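Local coordinates for protein thiol peroxidase (Mycobacterium tuberculosis, PDB 1XVQ) that reduces hydrogen peroxide and organic hydroperoxides to water and alcohols as a thioredoxin-dependent thiol peroxidase of the peroxiredoxin family, probably protecting the cell against oxidative stress, at residues A[10-15]-A[118-123]; A[53-58]-A[82-87]; A[128-133]-A[145-150]. All coordinates share one frame; numbering follows the deposited sequence.

Contact 1. Residues A[10-15]-A[118-123]; sequences AINTVG and TIADGP
A lone beta bridge pairs Thr13 of the N-terminal segment with Ile119 of the loop between helix 111-114 and strand 131-135. The CA atoms of Thr13 and Ile119 lie 4.3 Å apart, and a backbone bond flanks the pair at each end. Ala120 N donates to Asn12 O over 2.9 Å, nearly straight at 170°. Val14 N reaches Thr118 O at the same 2.9 Å but is more bent, at 149°; here the donor sits almost on the extension of the Thr118 carbonyl bond.

That carbonyl oxygen is also enclosed by carbon. Thr13 CB comes within 3.2 Å of Thr118 O, and both methyls of Val14 lie beside it. With Val14 CG1 anti to the carbonyl carbon (chi1 -62°), CG2 falls between the backbone N and that carbon, and the two methyls part: CG2 meets Thr118 CB at 3.6 Å, while CG1 packs on Ala120 CB at 4.0 Å. Ala120 directs its CB at segment 10-15, whereas Ile119 turns its own away.

On the solvent side the Asn12 and Asp121 side chains cross at about a right angle. A water accepts from Asn12 N at 2.8 Å and makes weak bonds with Ala10 O and Asp121 OD1. Thr118 OG1 bonds to Glu113 OE1, which ties this loop to helix 111-114. The backbone of Ile119 is bonded to Gly126 and Leu127.

Two bonds around one residue pair, without continuation into a strand on either segment, are the signature of an isolated beta bridge, by which the N-terminal segment is fastened to a surface loop of the thioredoxin fold.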
ATOM      1  N   ALA A  10     -15.621  -1.277 -11.173  1.00 21.80           N
ATOM      2  CA  ALA A  10     -15.142  -0.024 -10.581  1.00 23.95           C
ATOM      3  C   ALA A  10     -14.763  -0.200  -9.110  1.00 23.52           C
ATOM      4  O   ALA A  10     -15.487  -0.828  -8.346  1.00 23.06           O
ATOM      5  CB  ALA A  10     -16.205   1.046 -10.714  1.00 26.37           C
ATOM      6  N   ILE A  11     -13.621   0.362  -8.725  1.00 20.87           N
ATOM      7  CA  ILE A  11     -13.157   0.285  -7.337  1.00 21.04           C
ATOM      8  C   ILE A  11     -13.801   1.444  -6.580  1.00 22.21           C
ATOM      9  O   ILE A  11     -13.750   2.591  -7.027  1.00 25.93           O
ATOM     10  CB  ILE A  11     -11.592   0.381  -7.283  1.00 18.84           C
ATOM     11  CG1 ILE A  11     -10.986  -0.799  -8.030  1.00 22.23           C
ATOM     12  CG2 ILE A  11     -11.066   0.314  -5.830  1.00 20.28           C
ATOM     13  CD1 ILE A  11     -11.379  -2.164  -7.445  1.00 29.71           C
ATOM     14  N   ASN A  12     -14.440   1.152  -5.450  1.00 18.91           N
ATOM     15  CA  ASN A  12     -15.076   2.201  -4.654  1.00 18.90           C
ATOM     16  C   ASN A  12     -14.538   2.139  -3.229  1.00 18.25           C
ATOM     17  O   ASN A  12     -14.871   1.226  -2.489  1.00 18.46           O
ATOM     18  CB  ASN A  12     -16.599   1.997  -4.607  1.00 20.99           C
ATOM     19  CG  ASN A  12     -17.327   3.126  -3.883  1.00 28.60           C
ATOM     20  OD1 ASN A  12     -18.463   2.955  -3.420  1.00 32.34           O
ATOM     21  ND2 ASN A  12     -16.689   4.292  -3.806  1.00 30.07           N
ATOM     22  N   THR A  13     -13.706   3.098  -2.843  1.00 14.89           N
ATOM     23  CA  THR A  13     -13.182   3.094  -1.489  1.00 13.65           C
ATOM     24  C   THR A  13     -13.931   4.053  -0.567  1.00 15.01           C
ATOM     25  O   THR A  13     -14.782   4.834  -0.999  1.00 15.70           O
ATOM     26  CB  THR A  13     -11.693   3.451  -1.485  1.00 12.27           C
ATOM     27  OG1 THR A  13     -11.542   4.772  -2.014  1.00 15.75           O
ATOM     28  CG2 THR A  13     -10.925   2.477  -2.351  1.00 12.67           C
ATOM     29  N   VAL A  14     -13.592   3.986   0.716  1.00 13.56           N
ATOM     30  CA  VAL A  14     -14.211   4.822   1.729  1.00 14.43           C
ATOM     31  C   VAL A  14     -13.781   6.280   1.699  1.00 16.63           C
ATOM     32  O   VAL A  14     -14.402   7.125   2.346  1.00 20.68           O
ATOM     33  CB  VAL A  14     -13.956   4.264   3.156  1.00 11.93           C
ATOM     34  CG1 VAL A  14     -14.588   2.893   3.285  1.00 14.37           C
ATOM     35  CG2 VAL A  14     -12.473   4.152   3.437  1.00 14.02           C
ATOM     36  N   GLY A  15     -12.736   6.598   0.946  1.00 17.09           N
ATOM     37  CA  GLY A  15     -12.316   7.977   0.940  1.00 20.04           C
ATOM     38  C   GLY A  15     -11.354   8.340  -0.149  1.00 19.99           C
ATOM     39  O   GLY A  15     -11.220   7.649  -1.154  1.00 24.76           O
ATOM     40  N   THR A 118      -9.607   1.772   1.997  1.00  8.40           N
ATOM     41  CA  THR A 118     -10.429   0.619   2.372  1.00  7.11           C
ATOM     42  C   THR A 118     -11.554   0.483   1.343  1.00 11.69           C
ATOM     43  O   THR A 118     -12.187   1.479   1.012  1.00  9.95           O
ATOM     44  CB  THR A 118     -11.051   0.808   3.767  1.00  9.99           C
ATOM     45  OG1 THR A 118     -10.002   0.954   4.720  1.00 10.82           O
ATOM     46  CG2 THR A 118     -11.898  -0.421   4.187  1.00  9.11           C
ATOM     47  N   ILE A 119     -11.765  -0.729   0.831  1.00 11.23           N
ATOM     48  CA  ILE A 119     -12.845  -0.980  -0.146  1.00 13.16           C
ATOM     49  C   ILE A 119     -14.191  -0.891   0.577  1.00 12.03           C
ATOM     50  O   ILE A 119     -14.369  -1.504   1.620  1.00  9.92           O
ATOM     51  CB  ILE A 119     -12.666  -2.364  -0.792  1.00  9.06           C
ATOM     52  CG1 ILE A 119     -11.381  -2.375  -1.630  1.00  9.91           C
ATOM     53  CG2 ILE A 119     -13.925  -2.707  -1.651  1.00 11.04           C
ATOM     54  CD1 ILE A 119     -10.852  -3.772  -1.934  1.00 12.01           C
ATOM     55  N   ALA A 120     -15.146  -0.137   0.010  1.00 11.74           N
ATOM     56  CA  ALA A 120     -16.421   0.116   0.685  1.00 13.51           C
ATOM     57  C   ALA A 120     -17.557  -0.861   0.447  1.00 12.80           C
ATOM     58  O   ALA A 120     -18.477  -0.963   1.268  1.00 17.54           O
ATOM     59  CB  ALA A 120     -16.911   1.555   0.329  1.00 11.37           C
ATOM     60  N   ASP A 121     -17.517  -1.552  -0.671  1.00 15.01           N
ATOM     61  CA  ASP A 121     -18.612  -2.463  -0.967  1.00 20.39           C
ATOM     62  C   ASP A 121     -18.142  -3.684  -1.720  1.00 19.02           C
ATOM     63  O   ASP A 121     -16.969  -3.815  -2.037  1.00 18.64           O
ATOM     64  CB  ASP A 121     -19.658  -1.705  -1.776  1.00 24.24           C
ATOM     65  CG  ASP A 121     -19.043  -0.915  -2.906  1.00 26.76           C
ATOM     66  OD1 ASP A 121     -18.145  -1.455  -3.586  1.00 29.34           O
ATOM     67  OD2 ASP A 121     -19.455   0.250  -3.119  1.00 35.04           O
ATOM     68  N   GLY A 122     -19.067  -4.599  -2.012  1.00 19.54           N
ATOM     69  CA  GLY A 122     -18.694  -5.778  -2.756  1.00 17.61           C
ATOM     70  C   GLY A 122     -18.090  -6.875  -1.897  1.00 17.74           C
ATOM     71  O   GLY A 122     -17.934  -6.701  -0.688  1.00 17.29           O
ATOM     72  N   PRO A 123     -17.725  -8.015  -2.491  1.00 17.15           N
ATOM     73  CA  PRO A 123     -17.136  -9.135  -1.750  1.00 15.20           C
ATOM     74  C   PRO A 123     -15.838  -8.813  -1.012  1.00 15.71           C
ATOM     75  O   PRO A 123     -15.494  -9.487  -0.042  1.00 13.55           O
ATOM     76  CB  PRO A 123     -16.928 -10.204  -2.828  1.00 17.08           C
ATOM     77  CG  PRO A 123     -16.705  -9.383  -4.077  1.00 22.89           C
ATOM     78  CD  PRO A 123     -17.789  -8.322  -3.934  1.00 20.17           C
TER
HETATM   79  O   HOH W   1     -15.136  -1.520  -5.002  1.00 26.65           O

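Contact 2. Residues A[53-58]-A[82-87]; sequences PSVDTP and SKDLPF
Ser54 carries its OG anti to the backbone N (chi1 180°), and Asp84 sets CG beside its own N, anti to the carbonyl carbon (chi1 -58°); together these torsions turn the hydroxyl and the carboxylate tip to tip. Ser54 OG donates to Asp84 OD2 at 2.8 Å, meeting the syn lone pair of that oxygen. The other oxygen, Asp84 OD1, takes Val55 N at 2.8 Å and 166°, from the syn side and somewhat out of the carboxylate plane. From the opposite face, on the anti side, Ser82 OG donates to Asp84 OD1 over a short 2.5 Å.

Both serines also accept. Asp56 N bonds back to Ser54 OG at 3.1 Å and Asp84 N to Ser82 OG at 3.2 Å, each an ST turn, so each hydroxyl is oriented by its own backbone while it grips the carboxylate. Gln89 bonds to Ser82 OG as well. Alongside the carboxylate, Val55 CG2 lies 3.5 Å from Asp84 OD1. One water donates to both Asp56 OD1 and Asp84 OD2, and another links Pro53 O with Lys83 N.

Pro53, Thr57 and Cys60 form the Pro-x-x-x-Thr-x-x-Cys motif of peroxiredoxins, so the carboxylate holds the loop leading to the predicted peroxidatic cysteine. Three donors from protein and one from water should stabilise ionised Asp84, although Asp56 OD1, 4.6 Å from Asp84 OD2, would oppose this somewhat; the bridging water, and in this crystal an ammonium ion on Asp56 that probably comes from the crystallisation liquor, may ease that repulsion.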
ATOM      1  N   PRO A  53      -5.135  -5.880  -1.628  1.00  9.46           N
ATOM      2  CA  PRO A  53      -6.327  -6.450  -0.988  1.00 12.71           C
ATOM      3  C   PRO A  53      -5.819  -7.637  -0.171  1.00 12.99           C
ATOM      4  O   PRO A  53      -6.312  -7.918   0.919  1.00 12.87           O
ATOM      5  CB  PRO A  53      -7.190  -6.872  -2.166  1.00 13.74           C
ATOM      6  CG  PRO A  53      -6.874  -5.807  -3.209  1.00 12.85           C
ATOM      7  CD  PRO A  53      -5.382  -5.579  -3.064  1.00 12.28           C
ATOM      8  N   SER A  54      -4.832  -8.349  -0.706  1.00 13.93           N
ATOM      9  CA  SER A  54      -4.241  -9.447   0.035  1.00 15.42           C
ATOM     10  C   SER A  54      -2.890  -9.829  -0.569  1.00 17.10           C
ATOM     11  O   SER A  54      -2.707  -9.766  -1.795  1.00 19.23           O
ATOM     12  CB  SER A  54      -5.169 -10.667   0.046  1.00 12.52           C
ATOM     13  OG  SER A  54      -4.550 -11.723   0.772  1.00 15.09           O
ATOM     14  N   VAL A  55      -1.946 -10.195   0.281  1.00 17.30           N
ATOM     15  CA  VAL A  55      -0.629 -10.609  -0.210  1.00 18.46           C
ATOM     16  C   VAL A  55      -0.504 -12.066   0.189  1.00 21.83           C
ATOM     17  O   VAL A  55       0.604 -12.610   0.248  1.00 22.55           O
ATOM     18  CB  VAL A  55       0.534  -9.809   0.453  1.00 20.42           C
ATOM     19  CG1 VAL A  55       0.363  -8.325   0.194  1.00 19.73           C
ATOM     20  CG2 VAL A  55       0.583 -10.096   1.953  1.00 24.57           C
ATOM     21  N   ASP A  56      -1.644 -12.685   0.490  1.00 21.21           N
ATOM     22  CA  ASP A  56      -1.655 -14.080   0.918  1.00 27.84           C
ATOM     23  C   ASP A  56      -1.921 -14.941  -0.300  1.00 29.09           C
ATOM     24  O   ASP A  56      -3.039 -15.405  -0.532  1.00 32.18           O
ATOM     25  CB  ASP A  56      -2.722 -14.301   1.998  1.00 25.47           C
ATOM     26  CG  ASP A  56      -2.668 -15.699   2.602  1.00 27.84           C
ATOM     27  OD1 ASP A  56      -3.362 -15.924   3.617  1.00 20.81           O
ATOM     28  OD2 ASP A  56      -1.940 -16.565   2.063  1.00 22.61           O
ATOM     29  N   THR A  57      -0.864 -15.117  -1.084  1.00 33.09           N
ATOM     30  CA  THR A  57      -0.896 -15.896  -2.315  1.00 36.41           C
ATOM     31  C   THR A  57       0.500 -16.424  -2.626  1.00 39.43           C
ATOM     32  O   THR A  57       1.494 -15.736  -2.406  1.00 39.59           O
ATOM     33  CB  THR A  57      -1.341 -15.038  -3.517  1.00 37.18           C
ATOM     34  OG1 THR A  57      -1.062 -15.751  -4.733  1.00 38.05           O
ATOM     35  CG2 THR A  57      -0.580 -13.703  -3.537  1.00 36.93           C
ATOM     36  N   PRO A  58       0.592 -17.665  -3.136  1.00 40.92           N
ATOM     37  CA  PRO A  58       1.901 -18.236  -3.467  1.00 43.23           C
ATOM     38  C   PRO A  58       2.493 -17.583  -4.724  1.00 43.70           C
ATOM     39  O   PRO A  58       3.640 -17.855  -5.096  1.00 46.91           O
ATOM     40  CB  PRO A  58       1.591 -19.719  -3.666  1.00 42.21           C
ATOM     41  CG  PRO A  58       0.173 -19.703  -4.176  1.00 42.95           C
ATOM     42  CD  PRO A  58      -0.475 -18.675  -3.276  1.00 42.17           C
ATOM     43  N   SER A  82      -1.442  -4.570   3.858  1.00 10.13           N
ATOM     44  CA  SER A  82      -2.708  -5.237   3.571  1.00  8.34           C
ATOM     45  C   SER A  82      -3.430  -5.529   4.868  1.00  8.15           C
ATOM     46  O   SER A  82      -2.872  -5.328   5.960  1.00 10.40           O
ATOM     47  CB  SER A  82      -2.478  -6.556   2.825  1.00 10.96           C
ATOM     48  OG  SER A  82      -2.007  -7.573   3.706  1.00 12.44           O
ATOM     49  N   LYS A  83      -4.668  -6.005   4.750  1.00  9.05           N
ATOM     50  CA  LYS A  83      -5.452  -6.354   5.922  1.00  9.73           C
ATOM     51  C   LYS A  83      -5.178  -7.786   6.379  1.00 13.13           C
ATOM     52  O   LYS A  83      -5.768  -8.240   7.338  1.00 12.36           O
ATOM     53  CB  LYS A  83      -6.945  -6.156   5.642  1.00 12.19           C
ATOM     54  CG  LYS A  83      -7.357  -4.697   5.718  1.00 11.12           C
ATOM     55  CD  LYS A  83      -7.527  -4.260   7.173  1.00 12.67           C
ATOM     56  CE  LYS A  83      -8.063  -2.811   7.262  1.00 11.93           C
ATOM     57  NZ  LYS A  83      -8.347  -2.459   8.727  1.00 11.68           N
ATOM     58  N   ASP A  84      -4.280  -8.496   5.700  1.00 10.47           N
ATOM     59  CA  ASP A  84      -3.937  -9.841   6.155  1.00 10.57           C
ATOM     60  C   ASP A  84      -3.299  -9.723   7.536  1.00 12.64           C
ATOM     61  O   ASP A  84      -2.641  -8.721   7.838  1.00 13.69           O
ATOM     62  CB  ASP A  84      -2.895 -10.503   5.242  1.00  9.45           C
ATOM     63  CG  ASP A  84      -3.332 -10.610   3.803  1.00 10.25           C
ATOM     64  OD1 ASP A  84      -2.781  -9.878   2.948  1.00 15.29           O
ATOM     65  OD2 ASP A  84      -4.205 -11.446   3.500  1.00 14.28           O
ATOM     66  N   LEU A  85      -3.476 -10.737   8.377  1.00 11.30           N
ATOM     67  CA  LEU A  85      -2.858 -10.699   9.695  1.00 10.85           C
ATOM     68  C   LEU A  85      -1.357 -10.883   9.465  1.00 14.32           C
ATOM     69  O   LEU A  85      -0.945 -11.427   8.430  1.00 14.40           O
ATOM     70  CB  LEU A  85      -3.365 -11.844  10.584  1.00 15.47           C
ATOM     71  CG  LEU A  85      -4.832 -11.786  11.012  1.00 13.85           C
ATOM     72  CD1 LEU A  85      -5.077 -12.824  12.109  1.00 15.43           C
ATOM     73  CD2 LEU A  85      -5.175 -10.400  11.507  1.00 13.87           C
ATOM     74  N   PRO A  86      -0.530 -10.449  10.432  1.00 14.06           N
ATOM     75  CA  PRO A  86       0.926 -10.578  10.305  1.00 19.99           C
ATOM     76  C   PRO A  86       1.350 -12.011   9.984  1.00 22.50           C
ATOM     77  O   PRO A  86       2.261 -12.237   9.172  1.00 21.36           O
ATOM     78  CB  PRO A  86       1.427 -10.126  11.668  1.00 17.39           C
ATOM     79  CG  PRO A  86       0.465  -9.083  12.055  1.00 17.45           C
ATOM     80  CD  PRO A  86      -0.877  -9.701  11.652  1.00 14.44           C
ATOM     81  N   PHE A  87       0.669 -12.967  10.611  1.00 23.38           N
ATOM     82  CA  PHE A  87       0.975 -14.379  10.427  1.00 25.09           C
ATOM     83  C   PHE A  87       0.950 -14.797   8.961  1.00 23.63           C
ATOM     84  O   PHE A  87       1.776 -15.597   8.531  1.00 26.59           O
ATOM     85  CB  PHE A  87      -0.011 -15.261  11.217  1.00 23.07           C
ATOM     86  CG  PHE A  87      -0.342 -14.738  12.582  1.00 23.88           C
ATOM     87  CD1 PHE A  87       0.663 -14.496  13.518  1.00 25.28           C
ATOM     88  CD2 PHE A  87      -1.668 -14.448  12.924  1.00 21.62           C
ATOM     89  CE1 PHE A  87       0.361 -13.966  14.776  1.00 25.01           C
ATOM     90  CE2 PHE A  87      -1.976 -13.920  14.176  1.00 19.33           C
ATOM     91  CZ  PHE A  87      -0.968 -13.676  15.104  1.00 23.67           C
TER
HETATM   92  O   HOH W   2      -6.004  -5.652   2.295  1.00  8.66           O
HETATM   93  O   HOH W   3      -4.630 -13.870   4.831  1.00 17.86           O

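Contact 3. Residues A[128-133]-A[145-150]; sequences LARAIV and ELVPEI. With YT3 (yttrium (III) ion), chain D.
Arg130 O is gripped by two donors, Val147 N and a water. Val147 N donates to Arg130 O at 3.2 Å, tilted 20° from the carbonyl plane. The water donates at 2.8 Å to Arg130 O and at 2.7 Å to Val147 O, closing a small bridge where the regular strand pairing gives way to loop. The Val147 side chain lies against the same carbonyl, and its CG2 meets Arg130 CG at 4.0 Å.

Further along, the two chains pair as antiparallel strands. Ile132 and Glu145 are a hydrogen-bonded pair: Ile132 N donates to Glu145 O at 2.9 Å, and Glu145 N returns a bond to Ile132 O at 3.0 Å, both in the carbonyl planes. Ala131 CA adds a CH...O contact of 3.2 Å to Glu145 O. The neighbouring pair, Ala131 with Leu146, is non-hydrogen-bonded.

The two faces differ. On that of Ala131 and Leu146, the leucine has CG anti to its backbone N (chi1 163°), and CD1 reaches Ala129 CB at 3.7 Å, with a looser contact to Ala131 CB. On the other, Ile132 packs on Tyr156 and Ala159 of helix 156-165, and Glu145 OE1 accepts from Asn155 N just before that helix. The Arg130 chain bends at chi2 (73°), which takes its guanidinium away from segment 145-150 to Ile51 O, Tyr156 OH and the ring of Phe52. An yttrium ion sits near the Glu149 carboxylate, but its geometry is doubtful.

Strand 131-135 also pairs with strand 47-51, leaving 141-146 outermost in the sheet of this chain. An antiparallel hairpin at the sheet edge followed by a helix against one face is the C-terminal half of the thioredoxin fold.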
ATOM      1  N   LEU A 128      -8.054  -3.619   1.731  1.00  7.28           N
ATOM      2  CA  LEU A 128      -7.521  -2.401   1.136  1.00  9.14           C
ATOM      3  C   LEU A 128      -7.447  -2.553  -0.371  1.00  8.02           C
ATOM      4  O   LEU A 128      -7.048  -3.601  -0.860  1.00 12.65           O
ATOM      5  CB  LEU A 128      -6.100  -2.154   1.636  1.00  8.32           C
ATOM      6  CG  LEU A 128      -5.997  -2.213   3.153  1.00  6.78           C
ATOM      7  CD1 LEU A 128      -4.566  -1.730   3.512  1.00  8.63           C
ATOM      8  CD2 LEU A 128      -7.062  -1.281   3.837  1.00  9.56           C
ATOM      9  N   ALA A 129      -7.814  -1.504  -1.099  1.00  9.24           N
ATOM     10  CA  ALA A 129      -7.750  -1.573  -2.569  1.00 10.59           C
ATOM     11  C   ALA A 129      -6.310  -1.518  -3.078  1.00 13.43           C
ATOM     12  O   ALA A 129      -5.414  -0.962  -2.405  1.00 11.94           O
ATOM     13  CB  ALA A 129      -8.532  -0.426  -3.179  1.00 10.29           C
ATOM     14  N   ARG A 130      -6.080  -2.087  -4.265  1.00  9.60           N
ATOM     15  CA  ARG A 130      -4.734  -2.035  -4.861  1.00  9.32           C
ATOM     16  C   ARG A 130      -4.385  -0.542  -5.072  1.00  9.96           C
ATOM     17  O   ARG A 130      -5.108   0.207  -5.737  1.00 10.77           O
ATOM     18  CB  ARG A 130      -4.703  -2.740  -6.206  1.00  8.78           C
ATOM     19  CG  ARG A 130      -3.267  -2.844  -6.763  1.00 14.34           C
ATOM     20  CD  ARG A 130      -2.426  -3.876  -6.005  1.00 15.13           C
ATOM     21  NE  ARG A 130      -1.048  -3.942  -6.517  1.00 14.88           N
ATOM     22  CZ  ARG A 130      -0.017  -3.257  -6.019  1.00 17.87           C
ATOM     23  NH1 ARG A 130      -0.168  -2.433  -4.970  1.00 12.83           N
ATOM     24  NH2 ARG A 130       1.184  -3.381  -6.579  1.00 18.59           N
ATOM     25  N   ALA A 131      -3.267  -0.111  -4.506  1.00  9.97           N
ATOM     26  CA  ALA A 131      -2.907   1.295  -4.592  1.00 10.36           C
ATOM     27  C   ALA A 131      -1.440   1.469  -4.272  1.00  7.79           C
ATOM     28  O   ALA A 131      -0.809   0.592  -3.686  1.00  8.92           O
ATOM     29  CB  ALA A 131      -3.730   2.078  -3.577  1.00  7.70           C
ATOM     30  N   ILE A 132      -0.921   2.618  -4.665  1.00 10.09           N
ATOM     31  CA  ILE A 132       0.464   2.954  -4.400  1.00 10.22           C
ATOM     32  C   ILE A 132       0.529   4.363  -3.852  1.00  9.71           C
ATOM     33  O   ILE A 132      -0.081   5.286  -4.389  1.00 10.35           O
ATOM     34  CB  ILE A 132       1.342   2.853  -5.690  1.00 12.00           C
ATOM     35  CG1 ILE A 132       1.614   1.362  -6.007  1.00 14.00           C
ATOM     36  CG2 ILE A 132       2.661   3.583  -5.490  1.00 13.17           C
ATOM     37  CD1 ILE A 132       2.363   1.103  -7.336  1.00 26.00           C
ATOM     38  N   VAL A 133       1.247   4.527  -2.744  1.00 10.64           N
ATOM     39  CA  VAL A 133       1.449   5.860  -2.204  1.00  8.48           C
ATOM     40  C   VAL A 133       2.935   5.990  -1.951  1.00  8.57           C
ATOM     41  O   VAL A 133       3.520   5.141  -1.305  1.00 11.45           O
ATOM     42  CB  VAL A 133       0.687   6.085  -0.872  1.00 11.49           C
ATOM     43  CG1 VAL A 133       1.111   7.430  -0.247  1.00 12.59           C
ATOM     44  CG2 VAL A 133      -0.808   6.068  -1.136  1.00 11.64           C
ATOM     45  N   GLU A 145      -1.683   6.597  -6.494  1.00 11.13           N
ATOM     46  CA  GLU A 145      -2.480   5.968  -7.538  1.00 10.86           C
ATOM     47  C   GLU A 145      -3.395   4.968  -6.886  1.00 12.28           C
ATOM     48  O   GLU A 145      -2.936   4.018  -6.257  1.00 11.37           O
ATOM     49  CB  GLU A 145      -1.661   5.207  -8.597  1.00 13.84           C
ATOM     50  CG  GLU A 145      -2.638   4.655  -9.673  1.00 16.94           C
ATOM     51  CD  GLU A 145      -2.059   3.619 -10.607  1.00 21.37           C
ATOM     52  OE1 GLU A 145      -0.944   3.112 -10.358  1.00 19.22           O
ATOM     53  OE2 GLU A 145      -2.753   3.290 -11.603  1.00 24.66           O
ATOM     54  N   LEU A 146      -4.698   5.188  -7.019  1.00 12.91           N
ATOM     55  CA  LEU A 146      -5.663   4.214  -6.513  1.00 13.85           C
ATOM     56  C   LEU A 146      -6.086   3.569  -7.819  1.00 16.62           C
ATOM     57  O   LEU A 146      -6.732   4.235  -8.640  1.00 17.59           O
ATOM     58  CB  LEU A 146      -6.872   4.913  -5.882  1.00 17.16           C
ATOM     59  CG  LEU A 146      -8.090   3.980  -5.708  1.00 21.39           C
ATOM     60  CD1 LEU A 146      -7.767   2.887  -4.695  1.00 15.83           C
ATOM     61  CD2 LEU A 146      -9.308   4.790  -5.253  1.00 23.05           C
ATOM     62  N   VAL A 147      -5.710   2.314  -8.036  1.00 14.89           N
ATOM     63  CA  VAL A 147      -6.049   1.675  -9.297  1.00 19.79           C
ATOM     64  C   VAL A 147      -7.575   1.689  -9.413  1.00 21.42           C
ATOM     65  O   VAL A 147      -8.277   1.135  -8.580  1.00 19.33           O
ATOM     66  CB  VAL A 147      -5.488   0.258  -9.363  1.00 17.69           C
ATOM     67  CG1 VAL A 147      -5.792  -0.353 -10.735  1.00 19.58           C
ATOM     68  CG2 VAL A 147      -3.979   0.281  -9.128  1.00 16.61           C
ATOM     69  N   PRO A 148      -8.102   2.360 -10.453  1.00 23.20           N
ATOM     70  CA  PRO A 148      -9.538   2.489 -10.696  1.00 24.66           C
ATOM     71  C   PRO A 148     -10.344   1.246 -11.017  1.00 23.49           C
ATOM     72  O   PRO A 148     -11.546   1.241 -10.796  1.00 22.58           O
ATOM     73  CB  PRO A 148      -9.594   3.496 -11.841  1.00 23.48           C
ATOM     74  CG  PRO A 148      -8.438   3.079 -12.643  1.00 26.09           C
ATOM     75  CD  PRO A 148      -7.356   2.962 -11.573  1.00 27.41           C
ATOM     76  N   GLU A 149      -9.716   0.213 -11.556  1.00 23.98           N
ATOM     77  CA  GLU A 149     -10.480  -0.984 -11.885  1.00 26.08           C
ATOM     78  C   GLU A 149      -9.824  -2.207 -11.316  1.00 28.06           C
ATOM     79  O   GLU A 149      -8.614  -2.231 -11.112  1.00 24.71           O
ATOM     80  CB  GLU A 149     -10.605  -1.159 -13.389  1.00 28.71           C
ATOM     81  CG  GLU A 149     -11.216  -0.010 -14.065  1.00 27.94           C
ATOM     82  CD  GLU A 149     -10.928  -0.049 -15.549  1.00 31.29           C
ATOM     83  OE1 GLU A 149     -11.253   0.935 -16.207  1.00 27.71           O
ATOM     84  OE2 GLU A 149     -10.369  -1.057 -16.039  1.00 35.78           O
ATOM     85  N   ILE A 150     -10.635  -3.238 -11.097  1.00 27.59           N
ATOM     86  CA  ILE A 150     -10.157  -4.478 -10.505  1.00 29.38           C
ATOM     87  C   ILE A 150      -9.010  -5.202 -11.218  1.00 33.66           C
ATOM     88  O   ILE A 150      -8.077  -5.672 -10.565  1.00 36.21           O
ATOM     89  CB  ILE A 150     -11.348  -5.465 -10.294  1.00 27.58           C
ATOM     90  CG1 ILE A 150     -12.067  -5.692 -11.617  1.00 24.56           C
ATOM     91  CG2 ILE A 150     -12.338  -4.874  -9.292  1.00 28.13           C
ATOM     92  CD1 ILE A 150     -13.185  -6.741 -11.554  1.00 26.67           C
TER
HETATM   93  Y   YT3 D 203     -12.497   0.629 -18.143  1.00 42.41           Y
HETATM   94  O   HOH W   4      -7.631  -0.571  -6.629  1.00 13.11           O

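Overall arrangement
Contact 3 touches both of the others, its centre 10 Å from that of contact 1 and 16 Å from that of contact 2, while contacts 1 and 2, with centres 18 Å apart, do not touch although contact 2 is nested in the chain loop that contact 1 closes. Toward contact 1, Ile11 N lies 3.1 Å from Pro148 O, a probable hydrogen bond. Toward contact 2, Pro53 CG rests 3.2 Å from Leu128 O, and Lys83 CG meets Leu128 CG at 3.8 Å. The predicted active-site Cys60 has its side chain about 9 Å from that of Val55 in contact 2 and about 10 Å from that of Arg130 in contact 3; contact 1 lies away from it.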